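Local coordinates for metallo-beta-lactamase domain-containing protein (Enterococcus faecalis, PDB 2AZ4) that binds two zinc ions in a metallo-beta-lactamase fold and is probably a metal-dependent hydrolase, perhaps an RNA-binding exonuclease, though its function is not established, at residues D49-L54 with L71-H76; K64-P69 with N102-A107; E238-H243 with V375-S380; T257-P262 with S348-L353. All blocks are in the same frame, centred on the assembly; numbering follows the deposited sequence.

Interaction 1. Residues D49-L54 with L71-H76; sequences DHIETL and LGYEYH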
loop_
_atom_site.group_PDB
_atom_site.type_symbol
_atom_site.label_atom_id
_atom_site.label_comp_id
_atom_site.label_asym_id
_atom_site.label_seq_id
_atom_site.Cartn_x
_atom_site.Cartn_y
_atom_site.Cartn_z
ATOM N N ASP A 49 8.292 -5.039 -18.907
ATOM C CA ASP A 49 7.714 -5.832 -17.812
ATOM C C ASP A 49 7.105 -7.139 -18.309
ATOM O O ASP A 49 6.263 -7.746 -17.627
ATOM C CB ASP A 49 6.621 -5.041 -17.107
ATOM C CG ASP A 49 7.165 -4.045 -16.078
ATOM O OD1 ASP A 49 8.227 -4.280 -15.475
ATOM O OD2 ASP A 49 6.499 -3.022 -15.840
ATOM N N HIS A 50 7.513 -7.576 -19.493
ATOM C CA HIS A 50 7.121 -8.899 -19.990
ATOM C C HIS A 50 7.448 -9.941 -18.916
ATOM O O HIS A 50 8.488 -9.849 -18.254
ATOM C CB HIS A 50 7.896 -9.213 -21.273
ATOM C CG HIS A 50 7.456 -10.460 -21.972
ATOM N ND1 HIS A 50 6.850 -10.441 -23.214
ATOM C CD2 HIS A 50 7.550 -11.766 -21.621
ATOM C CE1 HIS A 50 6.592 -11.680 -23.596
ATOM N NE2 HIS A 50 6.993 -12.502 -22.640
ATOM N N ILE A 51 6.565 -10.921 -18.744
ATOM C CA ILE A 51 6.772 -11.971 -17.741
ATOM C C ILE A 51 8.174 -12.624 -17.794
ATOM O O ILE A 51 8.822 -12.793 -16.765
ATOM C CB ILE A 51 5.615 -13.003 -17.724
ATOM C CG1 ILE A 51 5.724 -13.917 -16.486
ATOM C CG2 ILE A 51 5.501 -13.746 -19.064
ATOM C CD1 ILE A 51 4.445 -13.996 -15.685
ATOM N N GLU A 52 8.661 -12.925 -18.992
ATOM C CA GLU A 52 9.991 -13.528 -19.179
ATOM C C GLU A 52 11.110 -12.651 -18.640
ATOM O O GLU A 52 12.066 -13.139 -18.037
ATOM C CB GLU A 52 10.236 -13.798 -20.664
ATOM C CG GLU A 52 10.116 -15.263 -21.059
ATOM C CD GLU A 52 8.685 -15.731 -21.218
ATOM O OE1 GLU A 52 7.854 -14.952 -21.748
ATOM O OE2 GLU A 52 8.392 -16.892 -20.829
ATOM N N THR A 53 10.984 -11.352 -18.869
ATOM C CA THR A 53 11.957 -10.381 -18.414
ATOM C C THR A 53 11.977 -10.378 -16.894
ATOM O O THR A 53 13.047 -10.416 -16.286
ATOM C CB THR A 53 11.639 -8.979 -18.995
ATOM O OG1 THR A 53 11.588 -9.076 -20.427
ATOM C CG2 THR A 53 12.694 -7.955 -18.608
ATOM N N LEU A 54 10.786 -10.366 -16.296
ATOM C CA LEU A 54 10.633 -10.388 -14.845
ATOM C C LEU A 54 11.122 -11.703 -14.241
ATOM O O LEU A 54 11.746 -11.702 -13.187
ATOM C CB LEU A 54 9.174 -10.098 -14.432
ATOM C CG LEU A 54 8.539 -8.745 -14.820
ATOM C CD1 LEU A 54 7.090 -8.716 -14.348
ATOM C CD2 LEU A 54 9.308 -7.568 -14.256
ATOM N N LEU A 71 -0.064 -15.716 -21.604
ATOM C CA LEU A 71 1.254 -15.076 -21.606
ATOM C C LEU A 71 2.324 -15.979 -22.229
ATOM O O LEU A 71 3.392 -15.507 -22.635
ATOM C CB LEU A 71 1.671 -14.677 -20.176
ATOM C CG LEU A 71 0.842 -13.602 -19.452
ATOM C CD1 LEU A 71 1.227 -13.530 -17.954
ATOM C CD2 LEU A 71 0.981 -12.233 -20.122
ATOM N N GLY A 72 2.042 -17.273 -22.310
ATOM C CA GLY A 72 2.983 -18.207 -22.915
ATOM C C GLY A 72 4.220 -18.439 -22.068
ATOM O O GLY A 72 5.282 -18.804 -22.588
ATOM N N TYR A 73 4.084 -18.227 -20.759
ATOM C CA TYR A 73 5.154 -18.531 -19.819
ATOM C C TYR A 73 5.162 -20.040 -19.619
ATOM O O TYR A 73 4.107 -20.655 -19.507
ATOM C CB TYR A 73 4.905 -17.802 -18.495
ATOM C CG TYR A 73 5.573 -18.434 -17.306
ATOM C CD1 TYR A 73 6.923 -18.199 -17.040
ATOM C CD2 TYR A 73 4.863 -19.277 -16.449
ATOM C CE1 TYR A 73 7.550 -18.785 -15.948
ATOM C CE2 TYR A 73 5.482 -19.872 -15.358
ATOM C CZ TYR A 73 6.818 -19.608 -15.108
ATOM O OH TYR A 73 7.437 -20.189 -14.034
ATOM N N GLU A 74 6.345 -20.638 -19.592
ATOM C CA GLU A 74 6.456 -22.076 -19.339
ATOM C C GLU A 74 7.168 -22.309 -18.009
ATOM O O GLU A 74 8.348 -21.964 -17.863
ATOM C CB GLU A 74 7.207 -22.780 -20.482
ATOM C CG GLU A 74 6.972 -24.306 -20.502
ATOM C CD GLU A 74 7.315 -24.959 -21.846
ATOM O OE1 GLU A 74 8.177 -24.424 -22.591
ATOM O OE2 GLU A 74 6.708 -26.020 -22.150
ATOM N N TYR A 75 6.439 -22.869 -17.042
ATOM C CA TYR A 75 7.006 -23.140 -15.722
ATOM C C TYR A 75 8.087 -24.203 -15.748
ATOM O O TYR A 75 7.884 -25.288 -16.293
ATOM C CB TYR A 75 5.944 -23.568 -14.709
ATOM C CG TYR A 75 6.550 -24.000 -13.386
ATOM C CD1 TYR A 75 6.969 -23.059 -12.446
ATOM C CD2 TYR A 75 6.728 -25.343 -13.089
ATOM C CE1 TYR A 75 7.537 -23.449 -11.243
ATOM C CE2 TYR A 75 7.295 -25.741 -11.905
ATOM C CZ TYR A 75 7.691 -24.797 -10.983
ATOM O OH TYR A 75 8.239 -25.213 -9.796
ATOM N N HIS A 76 9.212 -23.873 -15.123
ATOM C CA HIS A 76 10.258 -24.845 -14.826
ATOM C C HIS A 76 10.704 -24.759 -13.371
ATOM O O HIS A 76 11.041 -23.683 -12.849
ATOM C CB HIS A 76 11.418 -24.718 -15.822
ATOM C CG HIS A 76 11.005 -25.022 -17.231
ATOM N ND1 HIS A 76 10.344 -26.185 -17.573
ATOM C CD2 HIS A 76 11.089 -24.289 -18.367
ATOM C CE1 HIS A 76 10.067 -26.170 -18.867
ATOM N NE2 HIS A 76 10.512 -25.031 -19.373
#
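This is a small, mostly apolar surface contact in which the first turn of helix 51-56 leans against the loop that runs on toward strand 85-89, far from the zinc site. Ile51 does most of the work. Its CG1 stands anti to the backbone N (chi1 -169°); the tip CD1 meets Leu71 CD1 at 4.0 Å, while CG2 sits between Leu71 CB and Tyr73 CB, 4.1 Å from each. Both partners cross the isoleucine at about a right angle. The surroundings belong to the metallo-beta-lactamase fold, in the long connection from helix 51-56 to strand 85-89, which here folds back on the helix it left; Tyr67 backs Ile51 and meets the Tyr73 ring edge-to-face. His50, just before the helix, is its N-cap residue, and its backbone O accepts from Leu54 N. The imidazole of His50 donates from NE2 to Glu52 OE1 over 2.7 Å, nearly in the ring plane but bent at the hydrogen (133°), with OE1 accepting through its anti lone pair. With the chain of Glu52 folded at chi2 (79°), the other oxygen, OE2, comes to 3.8 Å from Tyr73 CA. At the far end of that tyrosine, OH is hydrogen-bonded to Glu62.

Interaction 2. Residues K64-P69 with N102-A107; sequences KDLYDP and NYLDPA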
loop_
_atom_site.group_PDB
_atom_site.type_symbol
_atom_site.label_atom_id
_atom_site.label_comp_id
_atom_site.label_asym_id
_atom_site.label_seq_id
_atom_site.Cartn_x
_atom_site.Cartn_y
_atom_site.Cartn_z
ATOM N N LYS A 64 3.924 -22.497 -10.854
ATOM C CA LYS A 64 3.271 -23.462 -11.723
ATOM C C LYS A 64 1.787 -23.196 -11.726
ATOM O O LYS A 64 1.181 -23.088 -10.659
ATOM C CB LYS A 64 3.566 -24.894 -11.257
ATOM C CG LYS A 64 2.881 -25.971 -12.086
ATOM C CD LYS A 64 3.066 -27.344 -11.436
ATOM C CE LYS A 64 2.031 -28.343 -11.943
ATOM N NZ LYS A 64 0.624 -27.960 -11.585
ATOM N N ASP A 65 1.212 -23.109 -12.928
ATOM C CA ASP A 65 -0.240 -23.008 -13.132
ATOM C C ASP A 65 -0.899 -21.914 -12.283
ATOM O O ASP A 65 -1.891 -22.147 -11.597
ATOM C CB ASP A 65 -0.913 -24.365 -12.898
ATOM C CG ASP A 65 -0.666 -25.349 -14.040
ATOM O OD1 ASP A 65 -0.791 -24.971 -15.237
ATOM O OD2 ASP A 65 -0.352 -26.523 -13.743
ATOM N N LEU A 66 -0.311 -20.727 -12.327
ATOM C CA LEU A 66 -0.835 -19.556 -11.655
ATOM C C LEU A 66 -0.863 -18.348 -12.598
ATOM O O LEU A 66 -1.815 -17.560 -12.576
ATOM C CB LEU A 66 -0.036 -19.262 -10.370
ATOM C CG LEU A 66 -0.706 -18.337 -9.333
ATOM C CD1 LEU A 66 -1.909 -18.959 -8.645
ATOM C CD2 LEU A 66 0.273 -17.810 -8.285
ATOM N N TYR A 67 0.155 -18.194 -13.440
ATOM C CA TYR A 67 0.164 -17.040 -14.341
ATOM C C TYR A 67 -0.803 -17.291 -15.499
ATOM O O TYR A 67 -1.066 -18.439 -15.839
ATOM C CB TYR A 67 1.566 -16.708 -14.859
ATOM C CG TYR A 67 2.549 -16.280 -13.791
ATOM C CD1 TYR A 67 2.307 -15.148 -12.990
ATOM C CD2 TYR A 67 3.723 -16.987 -13.585
ATOM C CE1 TYR A 67 3.212 -14.767 -12.017
ATOM C CE2 TYR A 67 4.638 -16.604 -12.602
ATOM C CZ TYR A 67 4.380 -15.500 -11.832
ATOM O OH TYR A 67 5.293 -15.106 -10.877
ATOM N N ASP A 68 -1.360 -16.215 -16.053
ATOM C CA ASP A 68 -2.311 -16.282 -17.169
ATOM C C ASP A 68 -1.648 -17.109 -18.270
ATOM O O ASP A 68 -0.618 -16.713 -18.772
ATOM C CB ASP A 68 -2.600 -14.845 -17.633
ATOM C CG ASP A 68 -3.639 -14.747 -18.778
ATOM O OD1 ASP A 68 -4.049 -15.772 -19.357
ATOM O OD2 ASP A 68 -4.041 -13.596 -19.087
ATOM N N PRO A 69 -2.229 -18.266 -18.638
ATOM C CA PRO A 69 -1.604 -19.109 -19.672
ATOM C C PRO A 69 -1.341 -18.398 -21.000
ATOM O O PRO A 69 -0.387 -18.750 -21.702
ATOM C CB PRO A 69 -2.646 -20.207 -19.915
ATOM C CG PRO A 69 -3.877 -19.748 -19.267
ATOM C CD PRO A 69 -3.480 -18.857 -18.146
ATOM N N ASN A 102 -2.467 -8.284 -12.892
ATOM C CA ASN A 102 -2.993 -8.525 -14.244
ATOM C C ASN A 102 -2.381 -9.753 -14.908
ATOM O O ASN A 102 -2.918 -10.258 -15.903
ATOM C CB ASN A 102 -2.824 -7.324 -15.163
ATOM C CG ASN A 102 -3.814 -6.210 -14.870
ATOM O OD1 ASN A 102 -3.561 -5.034 -15.193
ATOM N ND2 ASN A 102 -4.949 -6.560 -14.317
ATOM N N TYR A 103 -1.272 -10.236 -14.351
ATOM C CA TYR A 103 -0.670 -11.487 -14.844
ATOM C C TYR A 103 -1.261 -12.741 -14.196
ATOM O O TYR A 103 -0.963 -13.872 -14.608
ATOM C CB TYR A 103 0.849 -11.468 -14.644
ATOM C CG TYR A 103 1.610 -10.626 -15.645
ATOM C CD1 TYR A 103 0.969 -10.007 -16.736
ATOM C CD2 TYR A 103 2.987 -10.448 -15.503
ATOM C CE1 TYR A 103 1.705 -9.231 -17.663
ATOM C CE2 TYR A 103 3.719 -9.700 -16.411
ATOM C CZ TYR A 103 3.085 -9.093 -17.480
ATOM O OH TYR A 103 3.860 -8.349 -18.362
ATOM N N LEU A 104 -2.071 -12.547 -13.168
ATOM C CA LEU A 104 -2.751 -13.664 -12.515
ATOM C C LEU A 104 -3.809 -14.262 -13.444
ATOM O O LEU A 104 -4.679 -13.558 -13.935
ATOM C CB LEU A 104 -3.387 -13.237 -11.187
ATOM C CG LEU A 104 -4.088 -14.361 -10.389
ATOM C CD1 LEU A 104 -3.163 -15.562 -9.990
ATOM C CD2 LEU A 104 -4.875 -13.843 -9.176
ATOM N N ASP A 105 -3.708 -15.563 -13.687
ATOM C CA ASP A 105 -4.730 -16.327 -14.407
ATOM C C ASP A 105 -6.172 -15.861 -14.075
ATOM O O ASP A 105 -6.629 -15.987 -12.940
ATOM C CB ASP A 105 -4.550 -17.808 -14.061
ATOM C CG ASP A 105 -5.390 -18.731 -14.913
ATOM O OD1 ASP A 105 -6.271 -18.233 -15.628
ATOM O OD2 ASP A 105 -5.195 -19.970 -14.822
ATOM N N PRO A 106 -6.895 -15.317 -15.079
ATOM C CA PRO A 106 -8.301 -14.900 -14.939
ATOM C C PRO A 106 -9.191 -15.921 -14.234
ATOM O O PRO A 106 -10.099 -15.528 -13.496
ATOM C CB PRO A 106 -8.773 -14.713 -16.398
ATOM C CG PRO A 106 -7.527 -14.576 -17.200
ATOM C CD PRO A 106 -6.355 -15.066 -16.430
ATOM N N ALA A 107 -8.940 -17.211 -14.459
ATOM C CA ALA A 107 -9.691 -18.297 -13.801
ATOM C C ALA A 107 -9.402 -18.454 -12.301
ATOM O O ALA A 107 -10.185 -19.055 -11.560
ATOM C CB ALA A 107 -9.458 -19.623 -14.534
HETATM O O HOH W 1 -2.382 -20.652 -14.817
HETATM O O HOH W 2 -2.875 -11.375 -18.658
#
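Leu66 and Leu104, Asp68 and Pro106, and Pro69 and Asp105 pair off where, in the metallo-beta-lactamase fold, a loop crosses the end of a 3-10 turn and the loop that follows it. The two chains run nearly perpendicular, 86° apart, round a single beta bridge between Tyr67 and Leu104. The bridge consists of two backbone bonds, both in the plane of the accepting carbonyl: Asp68 N to Tyr103 O (2.8 Å) and Asp105 N to Leu66 O (3.0 Å). The leucines cross obliquely. Each has CG anti to its backbone N, and Leu104 CD1 lies 3.5 Å from Leu66 O and 3.8 Å from Leu66 CG; behind them lie Thr86 and Val88 of strand 85-89. The Tyr67 side chain also points away from the other segment, its CG anti to the carbonyl carbon (chi1 -64°); the ring turns an edge to Tyr103 O and its OH reaches the backbone O of Pro61. Two carboxylate-proline pairs, each crossing at about a right angle, complete the contact. Asp68 CG is 3.6 Å from Pro106 CD, and Pro69 CD is 3.8 Å from Asp105 CG. The carboxylates find their polar partners elsewhere: Asp68 OD2 forms a salt bridge with Arg70 and takes a short bond from a water that also donates to Asn102 O, while Asp105 OD2 shares another water with Tyr67 O. The remaining oxygen, Asp105 OD1, closes an Asx turn, met from above the carboxylate plane by Ala107 N at 3.1 Å.

Interaction 3. Residues E238-H243 with V375-S380; sequences EDLVQH and VRLACS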
loop_
_atom_site.group_PDB
_atom_site.type_symbol
_atom_site.label_atom_id
_atom_site.label_comp_id
_atom_site.label_asym_id
_atom_site.label_seq_id
_atom_site.Cartn_x
_atom_site.Cartn_y
_atom_site.Cartn_z
ATOM N N GLU A 238 -3.727 11.660 13.377
ATOM C CA GLU A 238 -4.404 12.748 14.088
ATOM C C GLU A 238 -3.484 13.938 14.360
ATOM O O GLU A 238 -3.896 15.085 14.202
ATOM C CB GLU A 238 -5.010 12.252 15.411
ATOM C CG GLU A 238 -5.820 13.325 16.201
ATOM C CD GLU A 238 -6.989 13.940 15.413
ATOM O OE1 GLU A 238 -7.563 13.246 14.533
ATOM O OE2 GLU A 238 -7.342 15.124 15.682
ATOM N N ASP A 239 -2.256 13.646 14.798
ATOM C CA ASP A 239 -1.228 14.650 15.016
ATOM C C ASP A 239 -0.882 15.356 13.691
ATOM O O ASP A 239 -0.723 16.576 13.658
ATOM C CB ASP A 239 0.016 13.998 15.631
ATOM C CG ASP A 239 1.053 15.017 16.106
ATOM O OD1 ASP A 239 0.675 16.033 16.714
ATOM O OD2 ASP A 239 2.262 14.811 15.877
ATOM N N LEU A 240 -0.769 14.590 12.603
ATOM C CA LEU A 240 -0.523 15.174 11.282
ATOM C C LEU A 240 -1.560 16.260 10.930
ATOM O O LEU A 240 -1.186 17.368 10.501
ATOM C CB LEU A 240 -0.498 14.081 10.207
ATOM C CG LEU A 240 -0.023 14.530 8.820
ATOM C CD1 LEU A 240 0.784 13.435 8.183
ATOM C CD2 LEU A 240 -1.217 14.926 7.917
ATOM N N VAL A 241 -2.848 15.956 11.112
ATOM C CA VAL A 241 -3.908 16.922 10.737
ATOM C C VAL A 241 -3.918 18.180 11.631
ATOM O O VAL A 241 -4.187 19.276 11.133
ATOM C CB VAL A 241 -5.318 16.292 10.652
ATOM C CG1 VAL A 241 -6.350 17.358 10.224
ATOM C CG2 VAL A 241 -5.308 15.189 9.622
ATOM N N GLN A 242 -3.614 18.019 12.918
ATOM C CA GLN A 242 -3.487 19.167 13.848
ATOM C C GLN A 242 -2.355 20.107 13.443
ATOM O O GLN A 242 -2.500 21.339 13.504
ATOM C CB GLN A 242 -3.292 18.674 15.289
ATOM C CG GLN A 242 -4.516 17.854 15.809
ATOM C CD GLN A 242 -5.754 18.713 15.944
ATOM O OE1 GLN A 242 -6.794 18.421 15.362
ATOM N NE2 GLN A 242 -5.640 19.785 16.701
ATOM N N HIS A 243 -1.239 19.526 13.003
ATOM C CA HIS A 243 -0.137 20.298 12.435
ATOM C C HIS A 243 -0.572 21.061 11.175
ATOM O O HIS A 243 -0.271 22.250 11.029
ATOM C CB HIS A 243 1.070 19.390 12.140
ATOM C CG HIS A 243 1.977 19.182 13.313
ATOM N ND1 HIS A 243 2.741 20.198 13.849
ATOM C CD2 HIS A 243 2.284 18.067 14.022
ATOM C CE1 HIS A 243 3.460 19.727 14.854
ATOM N NE2 HIS A 243 3.206 18.436 14.977
ATOM N N VAL A 375 7.301 22.129 3.106
ATOM C CA VAL A 375 7.163 21.513 4.416
ATOM C C VAL A 375 6.860 20.049 4.255
ATOM O O VAL A 375 5.867 19.681 3.640
ATOM C CB VAL A 375 6.098 22.221 5.290
ATOM C CG1 VAL A 375 5.899 21.475 6.612
ATOM C CG2 VAL A 375 6.536 23.640 5.582
ATOM N N ARG A 376 7.744 19.220 4.797
ATOM C CA ARG A 376 7.528 17.801 4.847
ATOM C C ARG A 376 6.646 17.451 6.049
ATOM O O ARG A 376 7.031 17.644 7.214
ATOM C CB ARG A 376 8.857 17.058 4.898
ATOM C CG ARG A 376 8.704 15.567 4.623
ATOM C CD ARG A 376 10.037 14.844 4.558
ATOM N NE ARG A 376 9.797 13.402 4.550
ATOM C CZ ARG A 376 9.585 12.687 3.447
ATOM N NH1 ARG A 376 9.611 13.280 2.255
ATOM N NH2 ARG A 376 9.348 11.379 3.536
ATOM N N LEU A 377 5.443 16.961 5.762
ATOM C CA LEU A 377 4.531 16.575 6.838
ATOM C C LEU A 377 4.173 15.106 6.630
ATOM O O LEU A 377 3.144 14.779 6.032
ATOM C CB LEU A 377 3.293 17.499 6.873
ATOM C CG LEU A 377 2.313 17.394 8.056
ATOM C CD1 LEU A 377 2.934 17.936 9.363
ATOM C CD2 LEU A 377 1.006 18.114 7.714
ATOM N N ALA A 378 5.059 14.230 7.094
ATOM C CA ALA A 378 4.965 12.806 6.800
ATOM C C ALA A 378 4.513 12.002 8.011
ATOM O O ALA A 378 4.832 12.336 9.144
ATOM C CB ALA A 378 6.308 12.270 6.271
ATOM N N CYS A 379 3.777 10.933 7.759
ATOM C CA CYS A 379 3.452 9.978 8.806
ATOM C C CYS A 379 3.512 8.581 8.191
ATOM O O CYS A 379 2.711 8.240 7.299
ATOM C CB CYS A 379 2.067 10.276 9.380
ATOM S SG CYS A 379 1.576 9.164 10.721
ATOM N N SER A 380 4.484 7.794 8.635
ATOM C CA SER A 380 4.696 6.461 8.095
ATOM C C SER A 380 3.457 5.580 8.182
ATOM O O SER A 380 2.741 5.572 9.179
ATOM C CB SER A 380 5.861 5.756 8.791
ATOM O OG SER A 380 6.056 4.484 8.189
#
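Helix 237-249 packs here where the chain leaves strand 373-376 of a six-stranded parallel sheet and heads toward the metal site. The contact is almost wholly apolar and centres on two buried leucines. Leu240 and Leu377 cross obliquely, each with CG anti to its backbone N, and meet branch point to branch point, CG to CG at 3.8 Å. Their CD2 methyls stay together, 3.9 Å apart, while the CD1 methyls diverge: that of Leu240 slides along the loop to Cys379, whereas Leu377 CD1 turns up the helix to His243 CB at 3.6 Å, one turn after Leu240. Methyl-to-carbonyl contacts run in both directions as well: Leu240 CD1 sits 3.5 Å from Leu377 O, and Leu377 CD2 lies 3.6 Å from Leu240 O. The polar atoms of the interface bond to residues outside the two segments. Leu377 O accepts from Ser348 OG, Cys379 N donates to Asp349 OD2, and His243 ND1 is paired with Arg246. Ile346 of strand 344-348 and Arg267 of helix 265-274 flank the leucines. Cys379, whose side chain is about 10 Å from that of the zinc ligand His167, meets the helix through CB, 3.6 Å from Leu240 CD1.

Interaction 4. Residues T257-P262 with S348-L353; sequences TFNGYP and SDAQPL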
loop_
_atom_site.group_PDB
_atom_site.type_symbol
_atom_site.label_atom_id
_atom_site.label_comp_id
_atom_site.label_asym_id
_atom_site.label_seq_id
_atom_site.Cartn_x
_atom_site.Cartn_y
_atom_site.Cartn_z
ATOM N N THR A 257 -1.015 25.079 -0.411
ATOM C CA THR A 257 -1.357 23.909 -1.207
ATOM C C THR A 257 -0.721 22.684 -0.575
ATOM O O THR A 257 0.158 22.809 0.279
ATOM C CB THR A 257 -0.890 24.061 -2.682
ATOM O OG1 THR A 257 0.520 24.252 -2.712
ATOM C CG2 THR A 257 -1.553 25.264 -3.339
ATOM N N PHE A 258 -1.149 21.502 -0.994
ATOM C CA PHE A 258 -0.612 20.289 -0.423
ATOM C C PHE A 258 -0.754 19.165 -1.429
ATOM O O PHE A 258 -1.386 19.335 -2.473
ATOM C CB PHE A 258 -1.361 19.943 0.879
ATOM C CG PHE A 258 -2.715 19.315 0.653
ATOM C CD1 PHE A 258 -2.901 17.960 0.870
ATOM C CD2 PHE A 258 -3.789 20.077 0.193
ATOM C CE1 PHE A 258 -4.149 17.369 0.646
ATOM C CE2 PHE A 258 -5.046 19.493 -0.038
ATOM C CZ PHE A 258 -5.221 18.149 0.196
ATOM N N ASN A 259 -0.189 18.012 -1.101
ATOM C CA ASN A 259 -0.497 16.785 -1.826
ATOM C C ASN A 259 -0.268 15.598 -0.917
ATOM O O ASN A 259 0.478 15.696 0.065
ATOM C CB ASN A 259 0.291 16.684 -3.130
ATOM C CG ASN A 259 -0.295 15.632 -4.114
ATOM O OD1 ASN A 259 -1.427 15.181 -3.981
ATOM N ND2 ASN A 259 0.492 15.260 -5.090
ATOM N N GLY A 260 -0.936 14.487 -1.221
ATOM C CA GLY A 260 -0.773 13.279 -0.441
ATOM C C GLY A 260 -0.814 12.117 -1.409
ATOM O O GLY A 260 -0.897 12.309 -2.625
ATOM N N TYR A 261 -0.755 10.911 -0.883
ATOM C CA TYR A 261 -0.764 9.746 -1.753
ATOM C C TYR A 261 -2.195 9.227 -1.792
ATOM O O TYR A 261 -2.786 9.083 -0.754
ATOM C CB TYR A 261 0.231 8.690 -1.265
ATOM C CG TYR A 261 0.379 7.601 -2.285
ATOM C CD1 TYR A 261 1.116 7.823 -3.456
ATOM C CD2 TYR A 261 -0.279 6.383 -2.128
ATOM C CE1 TYR A 261 1.217 6.832 -4.448
ATOM C CE2 TYR A 261 -0.186 5.387 -3.096
ATOM C CZ TYR A 261 0.570 5.620 -4.251
ATOM O OH TYR A 261 0.678 4.643 -5.222
ATOM N N PRO A 262 -2.766 8.965 -2.985
ATOM C CA PRO A 262 -4.227 8.726 -3.072
ATOM C C PRO A 262 -4.797 7.511 -2.320
ATOM O O PRO A 262 -5.977 7.510 -1.951
ATOM C CB PRO A 262 -4.480 8.569 -4.588
ATOM C CG PRO A 262 -3.286 9.130 -5.254
ATOM C CD PRO A 262 -2.133 8.856 -4.316
ATOM N N SER A 348 2.842 15.806 1.945
ATOM C CA SER A 348 2.370 14.847 2.946
ATOM C C SER A 348 2.323 13.438 2.376
ATOM O O SER A 348 1.254 12.920 1.989
ATOM C CB SER A 348 0.999 15.260 3.478
ATOM O OG SER A 348 0.655 14.473 4.598
ATOM N N ASP A 349 3.503 12.822 2.327
ATOM C CA ASP A 349 3.689 11.485 1.768
ATOM C C ASP A 349 3.308 11.324 0.303
ATOM O O ASP A 349 3.057 10.209 -0.173
ATOM C CB ASP A 349 3.015 10.437 2.654
ATOM C CG ASP A 349 3.667 10.356 4.028
ATOM O OD1 ASP A 349 4.868 10.042 4.085
ATOM O OD2 ASP A 349 2.998 10.644 5.027
ATOM N N ALA A 350 3.258 12.444 -0.421
ATOM C CA ALA A 350 3.103 12.378 -1.875
ATOM C C ALA A 350 4.473 12.098 -2.510
ATOM O O ALA A 350 5.516 12.272 -1.866
ATOM C CB ALA A 350 2.517 13.670 -2.415
ATOM N N GLN A 351 4.454 11.676 -3.775
ATOM C CA GLN A 351 5.671 11.566 -4.598
ATOM C C GLN A 351 6.155 12.934 -5.101
ATOM O O GLN A 351 5.346 13.822 -5.271
ATOM C CB GLN A 351 5.421 10.615 -5.769
ATOM C CG GLN A 351 4.959 9.248 -5.301
ATOM C CD GLN A 351 4.977 8.222 -6.402
ATOM O OE1 GLN A 351 4.049 8.151 -7.208
ATOM N NE2 GLN A 351 6.045 7.419 -6.453
ATOM N N PRO A 352 7.491 13.127 -5.266
ATOM C CA PRO A 352 8.561 12.175 -4.923
ATOM C C PRO A 352 8.649 11.964 -3.417
ATOM O O PRO A 352 8.511 12.924 -2.643
ATOM C CB PRO A 352 9.832 12.853 -5.445
ATOM C CG PRO A 352 9.500 14.286 -5.548
ATOM C CD PRO A 352 8.029 14.378 -5.826
ATOM N N LEU A 353 8.895 10.728 -3.006
ATOM C CA LEU A 353 8.749 10.342 -1.597
ATOM C C LEU A 353 9.834 10.909 -0.685
ATOM O O LEU A 353 9.556 11.392 0.430
ATOM C CB LEU A 353 8.678 8.811 -1.482
ATOM C CG LEU A 353 7.341 8.035 -1.462
ATOM C CD1 LEU A 353 6.129 8.798 -1.934
ATOM C CD2 LEU A 353 7.417 6.689 -2.177
HETATM O O HOH W 3 -0.760 10.841 1.883
HETATM O O HOH W 4 2.382 5.440 -7.448
#
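Strand 256-260 and the loop leaving strand 344-348 diverge here; one backbone bond and the methyl of Ala350 still join them. The two strands are neighbours in the six-stranded parallel sheet, and the loops at their ends lead toward the metal site of the metallo-beta-lactamase fold. Ser348 N donates to Asn259 O at 3.0 Å, almost along the C=O axis. Beyond this bond Gly260 CA comes within 3.2 Å of Ser348 O in a CA-H...O contact, and a water takes over, accepting from Tyr261 N and donating to Ser348 O. Asn259 keeps CG anti to its backbone N (chi1 -163°), which lays its amide beside Ala350 CB, with ND2 at 3.7 Å from that methyl; OD1 turns back to Gly260 N in a weak bond and also accepts from Gln331. Tyr261 is likewise anti (chi1 -171°). Its CB rests 3.4 Å from Asp349 O, and Pro262 CD lies over one ring face. Gln351, extended beyond CG, runs alongside the tyrosine with its amide turned 82° to the ring, and OE1 lies at the ring edge, 4.2 Å from Tyr261 CE1. A second water, in the ring plane, links Tyr261 OH and Gln351 OE1. The tyrosine side chain is about 4 Å from that of the zinc ligand His94. Around the contact, strands 328-331 and 344-348 flank strand 256-260, Pro352, after a cis peptide bond, packs on helix 358-369, and Asp349 reaches Arg267 of helix 265-274.

How the interactions relate
The four contacts form two pairs, far apart in the molecule; interaction 3 lies across the chain's centre from interactions 1 and 2. Interactions 1 and 2, with centres 11 Å apart, interlock around helix 51-56 and the loops that follow it, up to strand 110-113: Tyr103 OH lies 2.6 Å from Asp49 O, probably hydrogen-bonded, and Ile51 CD1 packs on Tyr67 CG at 3.5 Å. Interaction 4 is nested within the chain loop closed by interaction 3, again with centres 11 Å apart, and both reach the six-stranded parallel sheet; Arg376 NH1 lies 2.6 Å from Leu353 O, a probable hydrogen bond. Between the pairs, centres are 34 to 42 Å apart. Interaction 4 comes nearest the metals, Tyr261's side chain being about 8 Å from a zinc ion; Cys379 of interaction 3 is about 13 Å away.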